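Alpha-fucosidase (Bifidobacterium bifidum, PDB 2EAB) probably hydrolyses alpha-1,2-linked L-fucose from glycans, this chain being the catalytic piece of a longer, apparently membrane-anchored bifidobacterial protein. Local coordinates at residues A[421-426]-A[507-511]. Residues are numbered along the deposited sequence; the frame is centred on the assembly and turned at random.
Sequences MNVNLQ and AVPWI. With EDO (1,2-ethanediol), chain D.
Residues 421-423 form a non-helical turn (phi/psi -102/27°, -126/37° and 153/-36°) leading into a short helix at N424, with V423 as N-cap residue. The opposing 507-511 is the first helical turn of 507-520. CA atoms approach most closely at N422-A507 (5.3 Å) and Q426-I511 (5.9 Å), yet no hydrogen bond crosses; 460 Å² is buried. Side chains of 507-511 also pack on backbone carbonyls: M421 O lies 3.1 Å from A507 CB and N422 O 3.4 Å from W510 CZ3. Q426 (chi1 m, chi2 p, chi3 2°) folds back on its own segment: Q426 NE2 donates to M421 O (2.8 Å, 165°), while V423 N donates a weak bond to Q426 OE1 (2.9 Å, 123°). In this conformation Q426 CG lies over the face of the W510 five-membered ring, 3.5 Å from its centroid and 6° off the normal, a CH-pi contact. W510 (chi1 t, chi2 -5°) carries its six-membered ring on to V423, with W510 CH2 3.6 Å from V423 CB. M421 (t, t, p) puts SD 3.9 Å from I511 CG2; I511 CD1 (chi1 t, chi2 p) meets L425 CG at 4.0 Å. The contact joins the N-terminal ends of two helices within the family 95 catalytic domain, of the six-hairpin clan, consistent with an (alpha/alpha)6 barrel; helix 442-450 covers L425 and I511, and Y578 OH of helix 577-596 is hydrogen-bonded to N422 OD1.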
loop_
_atom_site.group_PDB
_atom_site.type_symbol
_atom_site.label_atom_id
_atom_site.label_comp_id
_atom_site.label_asym_id
_atom_site.label_seq_id
_atom_site.Cartn_x
_atom_site.Cartn_y
_atom_site.Cartn_z
ATOM N N MET A 421 -0.537 -2.569 9.793
ATOM C CA MET A 421 0.406 -1.459 9.750
ATOM C C MET A 421 1.818 -1.830 10.200
ATOM O O MET A 421 2.576 -0.976 10.651
ATOM C CB MET A 421 -0.165 -0.280 10.551
ATOM C CG MET A 421 0.321 1.090 10.106
ATOM S SD MET A 421 -0.659 2.414 10.822
ATOM C CE MET A 421 -0.046 2.405 12.507
ATOM N N ASN A 422 2.188 -3.097 10.041
ATOM C CA ASN A 422 3.558 -3.519 10.331
ATOM C C ASN A 422 4.197 -4.237 9.138
ATOM O O ASN A 422 4.923 -5.217 9.303
ATOM C CB ASN A 422 3.628 -4.353 11.620
ATOM C CG ASN A 422 4.967 -4.213 12.346
ATOM O OD1 ASN A 422 5.753 -3.302 12.077
ATOM N ND2 ASN A 422 5.224 -5.118 13.281
ATOM N N VAL A 423 3.862 -3.728 7.949
ATOM C CA VAL A 423 4.510 -3.954 6.640
ATOM C C VAL A 423 3.502 -3.783 5.506
ATOM O O VAL A 423 3.856 -3.282 4.438
ATOM C CB VAL A 423 5.289 -5.306 6.483
ATOM C CG1 VAL A 423 4.353 -6.516 6.475
ATOM C CG2 VAL A 423 6.149 -5.289 5.211
ATOM N N ASN A 424 2.260 -4.199 5.733
ATOM C CA ASN A 424 1.314 -4.333 4.628
ATOM C C ASN A 424 0.807 -2.994 4.119
ATOM O O ASN A 424 0.890 -2.710 2.924
ATOM C CB ASN A 424 0.139 -5.228 5.015
ATOM C CG ASN A 424 0.579 -6.577 5.540
ATOM O OD1 ASN A 424 0.728 -7.544 4.780
ATOM N ND2 ASN A 424 0.820 -6.649 6.828
ATOM N N LEU A 425 0.304 -2.166 5.027
ATOM C CA LEU A 425 -0.158 -0.837 4.643
ATOM C C LEU A 425 0.996 0.002 4.092
ATOM O O LEU A 425 0.822 0.767 3.137
ATOM C CB LEU A 425 -0.843 -0.139 5.821
ATOM C CG LEU A 425 -1.501 1.207 5.510
ATOM C CD1 LEU A 425 -2.600 1.068 4.461
ATOM C CD2 LEU A 425 -2.033 1.856 6.775
ATOM N N GLN A 426 2.173 -0.155 4.694
ATOM C CA GLN A 426 3.383 0.486 4.191
ATOM C C GLN A 426 3.616 0.108 2.730
ATOM O O GLN A 426 3.853 0.976 1.886
ATOM C CB GLN A 426 4.596 0.085 5.032
ATOM C CG GLN A 426 4.661 0.725 6.420
ATOM C CD GLN A 426 3.825 0.029 7.489
ATOM O OE1 GLN A 426 3.177 -1.000 7.246
ATOM N NE2 GLN A 426 3.850 0.592 8.693
ATOM N N ALA A 507 5.190 0.621 14.541
ATOM C CA ALA A 507 4.323 0.719 13.372
ATOM C C ALA A 507 4.027 2.177 13.012
ATOM O O ALA A 507 3.899 2.513 11.828
ATOM C CB ALA A 507 3.026 -0.030 13.619
ATOM N N VAL A 508 3.893 3.036 14.024
ATOM C CA VAL A 508 3.614 4.453 13.768
ATOM C C VAL A 508 4.827 5.177 13.159
ATOM O O VAL A 508 4.709 5.740 12.074
ATOM C CB VAL A 508 3.006 5.179 15.001
ATOM C CG1 VAL A 508 2.852 6.667 14.724
ATOM C CG2 VAL A 508 1.663 4.564 15.356
ATOM N N PRO A 509 6.009 5.122 13.814
ATOM C CA PRO A 509 7.217 5.543 13.094
ATOM C C PRO A 509 7.284 5.021 11.650
ATOM O O PRO A 509 7.537 5.792 10.727
ATOM C CB PRO A 509 8.346 4.968 13.958
ATOM C CG PRO A 509 7.797 5.058 15.355
ATOM C CD PRO A 509 6.310 4.772 15.219
ATOM N N TRP A 510 7.038 3.732 11.442
ATOM C CA TRP A 510 7.147 3.174 10.101
ATOM C C TRP A 510 6.175 3.816 9.104
ATOM O O TRP A 510 6.596 4.271 8.039
ATOM C CB TRP A 510 6.968 1.664 10.133
ATOM C CG TRP A 510 7.432 0.958 8.891
ATOM C CD1 TRP A 510 7.890 1.518 7.725
ATOM C CD2 TRP A 510 7.456 -0.448 8.697
ATOM N NE1 TRP A 510 8.212 0.534 6.826
ATOM C CE2 TRP A 510 7.944 -0.686 7.394
ATOM C CE3 TRP A 510 7.108 -1.541 9.504
ATOM C CZ2 TRP A 510 8.108 -1.977 6.883
ATOM C CZ3 TRP A 510 7.275 -2.820 9.003
ATOM C CH2 TRP A 510 7.762 -3.028 7.701
ATOM N N ILE A 511 4.886 3.858 9.433
ATOM C CA ILE A 511 3.929 4.465 8.509
ATOM C C ILE A 511 4.220 5.956 8.301
ATOM O O ILE A 511 3.936 6.497 7.236
ATOM C CB ILE A 511 2.454 4.204 8.928
ATOM C CG1 ILE A 511 1.513 4.315 7.722
ATOM C CG2 ILE A 511 2.020 5.124 10.068
ATOM C CD1 ILE A 511 1.709 3.217 6.677
HETATM C C1 EDO D . 8.400 -6.123 9.688
HETATM O O1 EDO D . 8.838 -7.547 9.422
HETATM C C2 EDO D . 7.437 -6.211 10.937
HETATM O O2 EDO D . 6.175 -6.907 10.517
#